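Local coordinates for protein rRNA N-glycosidase (Bougainvillea spectabilis, PDB 3CTK) that belongs to the plant ribosome-inactivating proteins and folds as a single chain around a mixed beta sheet flanked by helices, at residues N23-G28 with R46-D51; V62-D65 with Y70-G73; V106-D111 with K154-V159. All coordinates share one frame; numbering follows the deposited sequence.

Interaction 1 (N23-G28 with R46-D51)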
ATOM      1  N   ASN A  23     -10.103   8.339   1.401  1.00  6.53           N
ATOM      2  CA  ASN A  23     -10.584   9.701   1.612  1.00  8.16           C
ATOM      3  C   ASN A  23      -9.413  10.654   1.859  1.00  7.89           C
ATOM      4  O   ASN A  23      -9.437  11.809   1.431  1.00  7.18           O
ATOM      5  CB  ASN A  23     -11.547   9.745   2.806  1.00  8.54           C
ATOM      6  CG  ASN A  23     -12.896   9.110   2.501  1.00 11.62           C
ATOM      7  OD1 ASN A  23     -13.709   8.905   3.402  1.00 14.53           O
ATOM      8  ND2 ASN A  23     -13.145   8.810   1.231  1.00  8.89           N
ATOM      9  N   GLU A  24      -8.391  10.166   2.552  1.00  6.40           N
ATOM     10  CA  GLU A  24      -7.208  10.974   2.841  1.00  8.86           C
ATOM     11  C   GLU A  24      -6.338  11.163   1.598  1.00  8.61           C
ATOM     12  O   GLU A  24      -5.661  12.181   1.454  1.00 10.75           O
ATOM     13  CB  GLU A  24      -6.370  10.313   3.940  1.00 11.20           C
ATOM     14  CG  GLU A  24      -7.061  10.236   5.286  1.00 14.07           C
ATOM     15  CD  GLU A  24      -7.266  11.600   5.911  1.00 19.22           C
ATOM     16  OE1 GLU A  24      -8.133  11.716   6.802  1.00 22.44           O
ATOM     17  OE2 GLU A  24      -6.555  12.554   5.522  1.00 19.19           O
ATOM     18  N   LEU A  25      -6.366  10.182   0.703  1.00  7.21           N
ATOM     19  CA  LEU A  25      -5.560  10.222  -0.515  1.00  6.56           C
ATOM     20  C   LEU A  25      -6.226  10.954  -1.683  1.00  6.42           C
ATOM     21  O   LEU A  25      -5.540  11.480  -2.564  1.00  6.72           O
ATOM     22  CB  LEU A  25      -5.221   8.788  -0.954  1.00  6.48           C
ATOM     23  CG  LEU A  25      -4.472   7.886   0.033  1.00  5.40           C
ATOM     24  CD1 LEU A  25      -4.520   6.435  -0.448  1.00  5.35           C
ATOM     25  CD2 LEU A  25      -3.030   8.362   0.176  1.00  7.55           C
ATOM     26  N   ALA A  26      -7.556  10.980  -1.696  1.00  7.51           N
ATOM     27  CA  ALA A  26      -8.298  11.624  -2.780  1.00  7.10           C
ATOM     28  C   ALA A  26      -8.246  13.143  -2.684  1.00  8.94           C
ATOM     29  O   ALA A  26      -9.210  13.778  -2.255  1.00  9.18           O
ATOM     30  CB  ALA A  26      -9.746  11.145  -2.770  1.00  7.25           C
ATOM     31  N   LYS A  27      -7.122  13.718  -3.105  1.00  8.27           N
ATOM     32  CA  LYS A  27      -6.926  15.164  -3.051  1.00  9.55           C
ATOM     33  C   LYS A  27      -6.887  15.833  -4.421  1.00  9.41           C
ATOM     34  O   LYS A  27      -6.852  17.061  -4.514  1.00  9.95           O
ATOM     35  CB  LYS A  27      -5.626  15.482  -2.314  1.00 10.81           C
ATOM     36  CG  LYS A  27      -5.536  14.889  -0.917  1.00 13.37           C
ATOM     37  CD  LYS A  27      -4.227  15.290  -0.248  1.00 16.31           C
ATOM     38  CE  LYS A  27      -4.077  14.632   1.111  1.00 18.52           C
ATOM     39  NZ  LYS A  27      -5.224  14.936   2.010  1.00 19.25           N
ATOM     40  N   GLY A  28      -6.878  15.034  -5.482  1.00  8.72           N
ATOM     41  CA  GLY A  28      -6.834  15.602  -6.817  1.00  9.07           C
ATOM     42  C   GLY A  28      -8.208  15.721  -7.450  1.00  9.76           C
ATOM     43  O   GLY A  28      -9.210  15.339  -6.849  1.00  9.76           O
ATOM     44  N   ARG A  46       2.023  16.084   3.143  1.00  8.67           N
ATOM     45  CA  ARG A  46       2.630  15.068   2.298  1.00  7.56           C
ATOM     46  C   ARG A  46       2.420  13.615   2.725  1.00  6.60           C
ATOM     47  O   ARG A  46       2.462  12.720   1.882  1.00  4.48           O
ATOM     48  CB  ARG A  46       4.131  15.366   2.167  1.00  7.99           C
ATOM     49  CG  ARG A  46       4.921  14.436   1.245  1.00  8.23           C
ATOM     50  CD  ARG A  46       4.431  14.476  -0.204  1.00  8.75           C
ATOM     51  NE  ARG A  46       5.248  13.617  -1.056  1.00  8.76           N
ATOM     52  CZ  ARG A  46       6.445  13.952  -1.531  1.00  8.92           C
ATOM     53  NH1 ARG A  46       6.967  15.140  -1.250  1.00  7.13           N
ATOM     54  NH2 ARG A  46       7.135  13.087  -2.262  1.00  7.61           N
ATOM     55  N   PHE A  47       2.189  13.371   4.011  1.00  7.09           N
ATOM     56  CA  PHE A  47       2.012  11.996   4.478  1.00  7.13           C
ATOM     57  C   PHE A  47       0.756  11.726   5.291  1.00  8.43           C
ATOM     58  O   PHE A  47       0.185  12.626   5.903  1.00  8.47           O
ATOM     59  CB  PHE A  47       3.213  11.557   5.332  1.00  7.87           C
ATOM     60  CG  PHE A  47       4.539  11.714   4.653  1.00  8.39           C
ATOM     61  CD1 PHE A  47       5.357  12.804   4.940  1.00  7.41           C
ATOM     62  CD2 PHE A  47       4.965  10.785   3.711  1.00  7.81           C
ATOM     63  CE1 PHE A  47       6.581  12.967   4.294  1.00  7.28           C
ATOM     64  CE2 PHE A  47       6.185  10.938   3.059  1.00  7.43           C
ATOM     65  CZ  PHE A  47       6.995  12.033   3.352  1.00  7.22           C
ATOM     66  N   VAL A  48       0.329  10.467   5.278  1.00  6.86           N
ATOM     67  CA  VAL A  48      -0.809  10.033   6.074  1.00  7.28           C
ATOM     68  C   VAL A  48      -0.244   8.886   6.900  1.00  7.27           C
ATOM     69  O   VAL A  48       0.545   8.086   6.398  1.00  6.75           O
ATOM     70  CB  VAL A  48      -1.997   9.531   5.209  1.00  6.48           C
ATOM     71  CG1 VAL A  48      -1.554   8.415   4.284  1.00  8.18           C
ATOM     72  CG2 VAL A  48      -3.129   9.052   6.117  1.00  9.72           C
ATOM     73  N   LEU A  49      -0.620   8.822   8.171  1.00  6.43           N
ATOM     74  CA  LEU A  49      -0.121   7.774   9.047  1.00  6.99           C
ATOM     75  C   LEU A  49      -1.167   6.685   9.263  1.00  6.88           C
ATOM     76  O   LEU A  49      -2.350   6.969   9.455  1.00  5.53           O
ATOM     77  CB  LEU A  49       0.303   8.385  10.387  1.00  8.83           C
ATOM     78  CG  LEU A  49       1.293   9.551  10.259  1.00 10.34           C
ATOM     79  CD1 LEU A  49       1.539  10.193  11.618  1.00  9.74           C
ATOM     80  CD2 LEU A  49       2.596   9.045   9.660  1.00 13.00           C
ATOM     81  N   VAL A  50      -0.720   5.435   9.222  1.00  7.07           N
ATOM     82  CA  VAL A  50      -1.598   4.288   9.408  1.00  8.22           C
ATOM     83  C   VAL A  50      -1.159   3.520  10.652  1.00  8.24           C
ATOM     84  O   VAL A  50      -0.115   2.870  10.654  1.00  7.29           O
ATOM     85  CB  VAL A  50      -1.543   3.351   8.180  1.00  9.78           C
ATOM     86  CG1 VAL A  50      -2.386   2.102   8.425  1.00 10.94           C
ATOM     87  CG2 VAL A  50      -2.044   4.091   6.946  1.00 11.33           C
ATOM     88  N   ASP A  51      -1.960   3.611  11.710  1.00  8.34           N
ATOM     89  CA  ASP A  51      -1.666   2.934  12.972  1.00  9.52           C
ATOM     90  C   ASP A  51      -2.248   1.527  12.986  1.00  9.64           C
ATOM     91  O   ASP A  51      -3.468   1.354  13.014  1.00 11.47           O
ATOM     92  CB  ASP A  51      -2.248   3.728  14.146  1.00 13.04           C
ATOM     93  CG  ASP A  51      -1.424   4.951  14.494  1.00 18.04           C
ATOM     94  OD1 ASP A  51      -0.567   5.355  13.678  1.00 20.48           O
ATOM     95  OD2 ASP A  51      -1.642   5.515  15.589  1.00 19.88           O
TER

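Interaction 2 (V62-D65 with Y70-G73)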
ATOM      1  N   VAL A  62       2.713   3.299  10.336  1.00  4.81           N
ATOM      2  CA  VAL A  62       3.247   3.276   8.976  1.00  4.68           C
ATOM      3  C   VAL A  62       2.976   4.580   8.228  1.00  5.64           C
ATOM      4  O   VAL A  62       1.841   5.050   8.170  1.00  6.79           O
ATOM      5  CB  VAL A  62       2.631   2.098   8.193  1.00  4.55           C
ATOM      6  CG1 VAL A  62       3.269   1.987   6.811  1.00  5.05           C
ATOM      7  CG2 VAL A  62       2.820   0.805   8.980  1.00  2.51           C
ATOM      8  N   ALA A  63       4.023   5.154   7.647  1.00  4.33           N
ATOM      9  CA  ALA A  63       3.895   6.407   6.907  1.00  3.66           C
ATOM     10  C   ALA A  63       3.729   6.166   5.413  1.00  4.02           C
ATOM     11  O   ALA A  63       4.498   5.420   4.808  1.00  4.09           O
ATOM     12  CB  ALA A  63       5.119   7.283   7.156  1.00  4.38           C
ATOM     13  N   ILE A  64       2.724   6.811   4.827  1.00  3.97           N
ATOM     14  CA  ILE A  64       2.441   6.680   3.400  1.00  3.77           C
ATOM     15  C   ILE A  64       2.468   8.042   2.700  1.00  4.23           C
ATOM     16  O   ILE A  64       1.869   9.007   3.172  1.00  3.68           O
ATOM     17  CB  ILE A  64       1.057   6.021   3.176  1.00  4.42           C
ATOM     18  CG1 ILE A  64       1.092   4.572   3.672  1.00  6.41           C
ATOM     19  CG2 ILE A  64       0.667   6.087   1.693  1.00  3.80           C
ATOM     20  CD1 ILE A  64      -0.232   3.839   3.541  1.00  7.15           C
ATOM     21  N   ASP A  65       3.177   8.102   1.577  1.00  3.69           N
ATOM     22  CA  ASP A  65       3.304   9.312   0.760  1.00  4.49           C
ATOM     23  C   ASP A  65       1.965   9.463   0.031  1.00  4.96           C
ATOM     24  O   ASP A  65       1.605   8.604  -0.767  1.00  4.42           O
ATOM     25  CB  ASP A  65       4.437   9.106  -0.253  1.00  5.43           C
ATOM     26  CG  ASP A  65       4.775  10.362  -1.036  1.00  5.46           C
ATOM     27  OD1 ASP A  65       3.864  11.169  -1.301  1.00  7.94           O
ATOM     28  OD2 ASP A  65       5.955  10.531  -1.404  1.00  7.25           O
ATOM     29  N   TYR A  70       2.987   5.416  -1.656  1.00  7.75           N
ATOM     30  CA  TYR A  70       4.165   4.608  -1.334  1.00  7.02           C
ATOM     31  C   TYR A  70       4.412   4.593   0.172  1.00  7.51           C
ATOM     32  O   TYR A  70       4.374   5.639   0.816  1.00  5.58           O
ATOM     33  CB  TYR A  70       5.438   5.184  -1.967  1.00  9.14           C
ATOM     34  CG  TYR A  70       5.622   5.001  -3.455  1.00 12.42           C
ATOM     35  CD1 TYR A  70       6.841   5.332  -4.057  1.00 13.90           C
ATOM     36  CD2 TYR A  70       4.596   4.523  -4.266  1.00 12.33           C
ATOM     37  CE1 TYR A  70       7.032   5.193  -5.423  1.00 16.01           C
ATOM     38  CE2 TYR A  70       4.778   4.381  -5.645  1.00 15.50           C
ATOM     39  CZ  TYR A  70       6.000   4.719  -6.213  1.00 16.67           C
ATOM     40  OH  TYR A  70       6.196   4.593  -7.567  1.00 19.62           O
ATOM     41  N   VAL A  71       4.668   3.417   0.732  1.00  5.87           N
ATOM     42  CA  VAL A  71       4.997   3.330   2.149  1.00  5.04           C
ATOM     43  C   VAL A  71       6.466   3.755   2.182  1.00  5.25           C
ATOM     44  O   VAL A  71       7.264   3.277   1.372  1.00  4.72           O
ATOM     45  CB  VAL A  71       4.852   1.884   2.678  1.00  6.83           C
ATOM     46  CG1 VAL A  71       5.558   1.740   4.028  1.00  7.06           C
ATOM     47  CG2 VAL A  71       3.375   1.540   2.836  1.00  5.66           C
ATOM     48  N   VAL A  72       6.825   4.666   3.082  1.00  4.50           N
ATOM     49  CA  VAL A  72       8.209   5.134   3.159  1.00  4.13           C
ATOM     50  C   VAL A  72       8.937   4.680   4.426  1.00  4.49           C
ATOM     51  O   VAL A  72      10.165   4.745   4.500  1.00  4.16           O
ATOM     52  CB  VAL A  72       8.290   6.682   3.058  1.00  4.10           C
ATOM     53  CG1 VAL A  72       7.786   7.144   1.698  1.00  5.98           C
ATOM     54  CG2 VAL A  72       7.476   7.324   4.169  1.00  4.30           C
ATOM     55  N   GLY A  73       8.179   4.210   5.412  1.00  3.58           N
ATOM     56  CA  GLY A  73       8.787   3.757   6.651  1.00  2.52           C
ATOM     57  C   GLY A  73       7.750   3.589   7.738  1.00  3.17           C
ATOM     58  O   GLY A  73       6.551   3.696   7.481  1.00  3.78           O
TER

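Interaction 3 (V106-D111 with K154-V159)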
ATOM      1  N   VAL A 106      16.613   4.550  11.699  1.00  5.35           N
ATOM      2  CA  VAL A 106      17.293   3.544  10.902  1.00  6.56           C
ATOM      3  C   VAL A 106      17.018   3.692   9.414  1.00  7.69           C
ATOM      4  O   VAL A 106      15.870   3.813   8.998  1.00  7.63           O
ATOM      5  CB  VAL A 106      16.853   2.121  11.345  1.00  6.46           C
ATOM      6  CG1 VAL A 106      17.469   1.062  10.434  1.00  7.93           C
ATOM      7  CG2 VAL A 106      17.257   1.881  12.793  1.00  8.75           C
ATOM      8  N   THR A 107      18.080   3.707   8.619  1.00  9.60           N
ATOM      9  CA  THR A 107      17.936   3.777   7.176  1.00 11.56           C
ATOM     10  C   THR A 107      18.315   2.388   6.694  1.00 10.48           C
ATOM     11  O   THR A 107      19.470   1.976   6.822  1.00  9.48           O
ATOM     12  CB  THR A 107      18.874   4.829   6.533  1.00 14.47           C
ATOM     13  OG1 THR A 107      20.175   4.757   7.133  1.00 19.02           O
ATOM     14  CG2 THR A 107      18.300   6.228   6.708  1.00 18.44           C
ATOM     15  N   LEU A 108      17.329   1.660   6.177  1.00  7.99           N
ATOM     16  CA  LEU A 108      17.539   0.305   5.683  1.00  8.42           C
ATOM     17  C   LEU A 108      18.418   0.321   4.431  1.00  8.90           C
ATOM     18  O   LEU A 108      18.555   1.351   3.771  1.00  8.83           O
ATOM     19  CB  LEU A 108      16.186  -0.353   5.384  1.00  7.70           C
ATOM     20  CG  LEU A 108      15.264  -0.491   6.607  1.00  5.86           C
ATOM     21  CD1 LEU A 108      13.853  -0.881   6.175  1.00  5.11           C
ATOM     22  CD2 LEU A 108      15.851  -1.524   7.563  1.00  5.13           C
ATOM     23  N   THR A 109      19.013  -0.823   4.111  1.00  9.62           N
ATOM     24  CA  THR A 109      19.889  -0.914   2.951  1.00 10.60           C
ATOM     25  C   THR A 109      19.140  -1.159   1.646  1.00 10.41           C
ATOM     26  O   THR A 109      19.731  -1.085   0.570  1.00 13.04           O
ATOM     27  CB  THR A 109      20.951  -2.020   3.137  1.00 10.37           C
ATOM     28  OG1 THR A 109      20.302  -3.282   3.339  1.00 12.53           O
ATOM     29  CG2 THR A 109      21.841  -1.709   4.337  1.00 10.79           C
ATOM     30  N   PHE A 110      17.846  -1.450   1.742  1.00  8.76           N
ATOM     31  CA  PHE A 110      17.029  -1.694   0.556  1.00  8.23           C
ATOM     32  C   PHE A 110      15.899  -0.673   0.420  1.00  8.79           C
ATOM     33  O   PHE A 110      15.455  -0.089   1.412  1.00  6.15           O
ATOM     34  CB  PHE A 110      16.459  -3.126   0.583  1.00  7.99           C
ATOM     35  CG  PHE A 110      15.717  -3.479   1.851  1.00  7.86           C
ATOM     36  CD1 PHE A 110      14.381  -3.126   2.023  1.00  8.49           C
ATOM     37  CD2 PHE A 110      16.357  -4.184   2.869  1.00  9.18           C
ATOM     38  CE1 PHE A 110      13.690  -3.476   3.193  1.00  9.07           C
ATOM     39  CE2 PHE A 110      15.676  -4.538   4.039  1.00  9.90           C
ATOM     40  CZ  PHE A 110      14.341  -4.184   4.200  1.00  8.82           C
ATOM     41  N   ASP A 111      15.448  -0.443  -0.812  1.00  9.76           N
ATOM     42  CA  ASP A 111      14.362   0.503  -1.045  1.00 10.44           C
ATOM     43  C   ASP A 111      13.019  -0.224  -1.079  1.00 10.28           C
ATOM     44  O   ASP A 111      12.960  -1.442  -0.890  1.00  9.70           O
ATOM     45  CB  ASP A 111      14.599   1.298  -2.340  1.00  9.35           C
ATOM     46  CG  ASP A 111      14.498   0.446  -3.595  1.00 13.39           C
ATOM     47  OD1 ASP A 111      15.100   0.838  -4.617  1.00 14.88           O
ATOM     48  OD2 ASP A 111      13.812  -0.592  -3.576  1.00 12.95           O
ATOM     49  N   LYS A 154       9.817  -8.663   4.898  1.00  3.61           N
ATOM     50  CA  LYS A 154       8.592  -9.460   4.855  1.00  5.02           C
ATOM     51  C   LYS A 154       7.415  -8.621   5.345  1.00  5.53           C
ATOM     52  O   LYS A 154       6.328  -8.667   4.775  1.00  4.86           O
ATOM     53  CB  LYS A 154       8.736 -10.714   5.718  1.00  5.77           C
ATOM     54  CG  LYS A 154       9.694 -11.747   5.135  1.00 10.47           C
ATOM     55  CD  LYS A 154       9.873 -12.957   6.046  1.00 15.37           C
ATOM     56  CE  LYS A 154       8.587 -13.757   6.193  1.00 20.58           C
ATOM     57  NZ  LYS A 154       7.490 -12.985   6.852  1.00 25.06           N
ATOM     58  N   PHE A 155       7.635  -7.854   6.407  1.00  4.74           N
ATOM     59  CA  PHE A 155       6.588  -6.991   6.941  1.00  4.39           C
ATOM     60  C   PHE A 155       6.143  -5.993   5.867  1.00  4.35           C
ATOM     61  O   PHE A 155       4.946  -5.816   5.629  1.00  3.33           O
ATOM     62  CB  PHE A 155       7.099  -6.230   8.167  1.00  3.70           C
ATOM     63  CG  PHE A 155       6.248  -5.051   8.544  1.00  3.72           C
ATOM     64  CD1 PHE A 155       4.958  -5.234   9.038  1.00  4.43           C
ATOM     65  CD2 PHE A 155       6.722  -3.753   8.370  1.00  5.97           C
ATOM     66  CE1 PHE A 155       4.154  -4.142   9.347  1.00  4.14           C
ATOM     67  CE2 PHE A 155       5.921  -2.652   8.678  1.00  5.94           C
ATOM     68  CZ  PHE A 155       4.636  -2.846   9.166  1.00  5.67           C
ATOM     69  N   PHE A 156       7.104  -5.341   5.218  1.00  4.01           N
ATOM     70  CA  PHE A 156       6.765  -4.369   4.181  1.00  4.34           C
ATOM     71  C   PHE A 156       5.962  -5.007   3.053  1.00  5.07           C
ATOM     72  O   PHE A 156       4.971  -4.444   2.600  1.00  5.10           O
ATOM     73  CB  PHE A 156       8.029  -3.704   3.616  1.00  4.35           C
ATOM     74  CG  PHE A 156       8.538  -2.557   4.451  1.00  4.52           C
ATOM     75  CD1 PHE A 156       9.810  -2.594   5.014  1.00  5.08           C
ATOM     76  CD2 PHE A 156       7.741  -1.436   4.672  1.00  7.04           C
ATOM     77  CE1 PHE A 156      10.283  -1.533   5.783  1.00  6.20           C
ATOM     78  CE2 PHE A 156       8.204  -0.369   5.440  1.00  7.89           C
ATOM     79  CZ  PHE A 156       9.478  -0.417   5.997  1.00  5.25           C
ATOM     80  N   LEU A 157       6.381  -6.183   2.601  1.00  5.60           N
ATOM     81  CA  LEU A 157       5.666  -6.859   1.521  1.00  4.64           C
ATOM     82  C   LEU A 157       4.210  -7.106   1.886  1.00  4.97           C
ATOM     83  O   LEU A 157       3.312  -6.906   1.065  1.00  4.74           O
ATOM     84  CB  LEU A 157       6.350  -8.189   1.173  1.00  5.52           C
ATOM     85  CG  LEU A 157       7.685  -8.049   0.436  1.00  5.84           C
ATOM     86  CD1 LEU A 157       8.385  -9.397   0.332  1.00  7.17           C
ATOM     87  CD2 LEU A 157       7.427  -7.469  -0.945  1.00  7.01           C
ATOM     88  N   ILE A 158       3.973  -7.534   3.120  1.00  3.68           N
ATOM     89  CA  ILE A 158       2.612  -7.811   3.561  1.00  3.92           C
ATOM     90  C   ILE A 158       1.785  -6.539   3.738  1.00  4.81           C
ATOM     91  O   ILE A 158       0.685  -6.429   3.194  1.00  4.24           O
ATOM     92  CB  ILE A 158       2.613  -8.622   4.881  1.00  3.95           C
ATOM     93  CG1 ILE A 158       3.309  -9.970   4.646  1.00  2.42           C
ATOM     94  CG2 ILE A 158       1.178  -8.831   5.375  1.00  3.48           C
ATOM     95  CD1 ILE A 158       3.523 -10.795   5.905  1.00  5.25           C
ATOM     96  N   VAL A 159       2.320  -5.564   4.465  1.00  3.63           N
ATOM     97  CA  VAL A 159       1.572  -4.334   4.707  1.00  3.80           C
ATOM     98  C   VAL A 159       1.339  -3.488   3.452  1.00  4.76           C
ATOM     99  O   VAL A 159       0.278  -2.876   3.302  1.00  5.20           O
ATOM    100  CB  VAL A 159       2.251  -3.473   5.807  1.00  5.75           C
ATOM    101  CG1 VAL A 159       3.395  -2.658   5.224  1.00  5.18           C
ATOM    102  CG2 VAL A 159       1.213  -2.569   6.467  1.00  5.04           C
TER

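Interaction 1 (N23-G28 with R46-D51)
With its chi1 at 56°, Val-48 turns both methyls to the helix end formed by Glu-24 and Leu-25: CG2 lies anti to the backbone N, and CG1 sits between N and the carbonyl carbon. Glu-24 meets the first of these with the base of its side chain, CB lying 4.1 Å and CG 4.2 Å from Val-48 CG2. Its chain then bends at chi2 (-67°), and the carboxylate does not take part; OE2 is hydrogen-bonded instead to ND2 of Asn-2. The other methyl, Val-48 CG1, faces Leu-25 CD2 at a looser 4.4 Å.

Just beyond, the helix gives out: Ala-26 is the centre of an inverse gamma turn, and Lys-27 folds back to place NZ 2.8 Å from Glu-24 O in a weak hydrogen bond. The contact lies within a beta-alpha-beta unit, where helix 14-25 links strands 3-7 and 47-53, parallel neighbours in the sheet. Within these segments, Val-48 is the strand residue that meets the last helical residues, Glu-24 and Leu-25.

No hydrogen bond crosses between the segments and just 99 Å² is buried, so helix and strand meet here through nondirectional apolar contacts, while Glu-24 keeps its polar end out of the contact.

Interaction 2 (V62-D65 with Y70-G73)
Ala-63 is bonded through both its backbone polar atoms: its N donates to Gly-73 O at 2.9 Å, and its O accepts from Val-72 N at 3.0 Å. The two bonds go to successive residues of the opposite strand, as in a beta bulge, and Val-72 leaves the extended conformation there. A third bond, nearly straight at 173°, runs from Asp-65 N to Tyr-70 O over 2.8 Å. Between them Ile-64 and Val-71 form an antiparallel non-hydrogen-bonded pair, in which Ile-64 CA comes within 3.4 Å of Tyr-70 O in a CA-H...O contact.

On the face of Ile-64 and Val-71 the side chains pack against one another. Val-71 holds CG1 anti to its backbone N (chi1 164°) and presses it to Val-62 CG1 at 3.6 Å, while Val-71 CG2 packs on Ile-64 CG1 at 3.9 Å. On the face of Ala-63 the contact is smaller: its CB touches Val-72 CG2 at 3.8 Å.

The turn end of this beta hairpin has its own polar supports. Asp-65 OD1 takes a hydrogen bond from Thr-67 OG1 and a salt bridge from Arg-46 NE, and Tyr-70 N is bonded to Asp-68 OD1. The N-to-C directions of the segments 62-65 and 70-73 make an angle of 134°, well twisted from strict antiparallel.

Farther out, backbone bonds join Val-62 and Ile-64 to strand 47-53, and Val-72 to Leu-87 of strand 81-88, so the pair lies inside the sheet. Helix 149-168 covers Ile-64 and Val-71 through Ser-164 and, at Val-71, Phe-156; across the sheet Leu-98 meets Ala-63 and Val-72, and Phe-47 of strand 47-53 also touches Val-72.

Interaction 3 (V106-D111 with K154-V159)
A methyl-to-ring contact is the closest approach: Leu-108 CD1 reaches Phe-156 CE1 at 3.7 Å, arriving at the edge of the ring and near its plane. The two side chains extend from opposite directions, strand against helix. Phe-156 carries its CG anti to the carbonyl carbon, chi1 -83°, which sends the ring out from the helix to meet the leucine.

The ring-to-ring contact is looser, with Phe-110 CE1 lying 4.4 Å from Phe-156 CD1. It is the edge of Phe-110 that faces this atom, whereas Phe-110 comes to the Phe-156 ring obliquely. Between Leu-108 and Phe-110 the chain turns a corner, yet both residues point at the helix. Strand 105-108 is an outermost strand of the mixed sheet, so the contact joins the edge of the sheet to the long helix 149-168.

Backbone bonds tie the corner to the neighbouring strand: Leu-108 pairs with Phe-86 and Phe-110 with Asp-88. Further apolar neighbours extend the cluster. Leu-87 touches Leu-108, Phe-110 and Phe-156 alike, Tyr-74 meets the Phe-156 ring with planes at about 60°, and Leu-117 and Ala-120 of helix 114-121 pack on Phe-110.

Overall arrangement
From the N terminus the chain passes strand 3-7 and helix 14-25, and interaction 1 closes an 18-residue step from the end of that helix onto strand 47-53. Interaction 2 follows in series, closing the tight hairpin of strands 59-65 and 70-78. Interaction 3 closes much later, bringing helix 149-168 back to strand 105-108 at the far margin of the same sheet. No loop encloses or crosses another. Interactions 1 and 2 meet through adjacent strands, with Val-50 N 2.8 Å from Val-62 O. Interactions 2 and 3 touch where Val-71 CG1 lies 3.7 Å from Phe-156 CE2, whereas 1 and 3 do not touch.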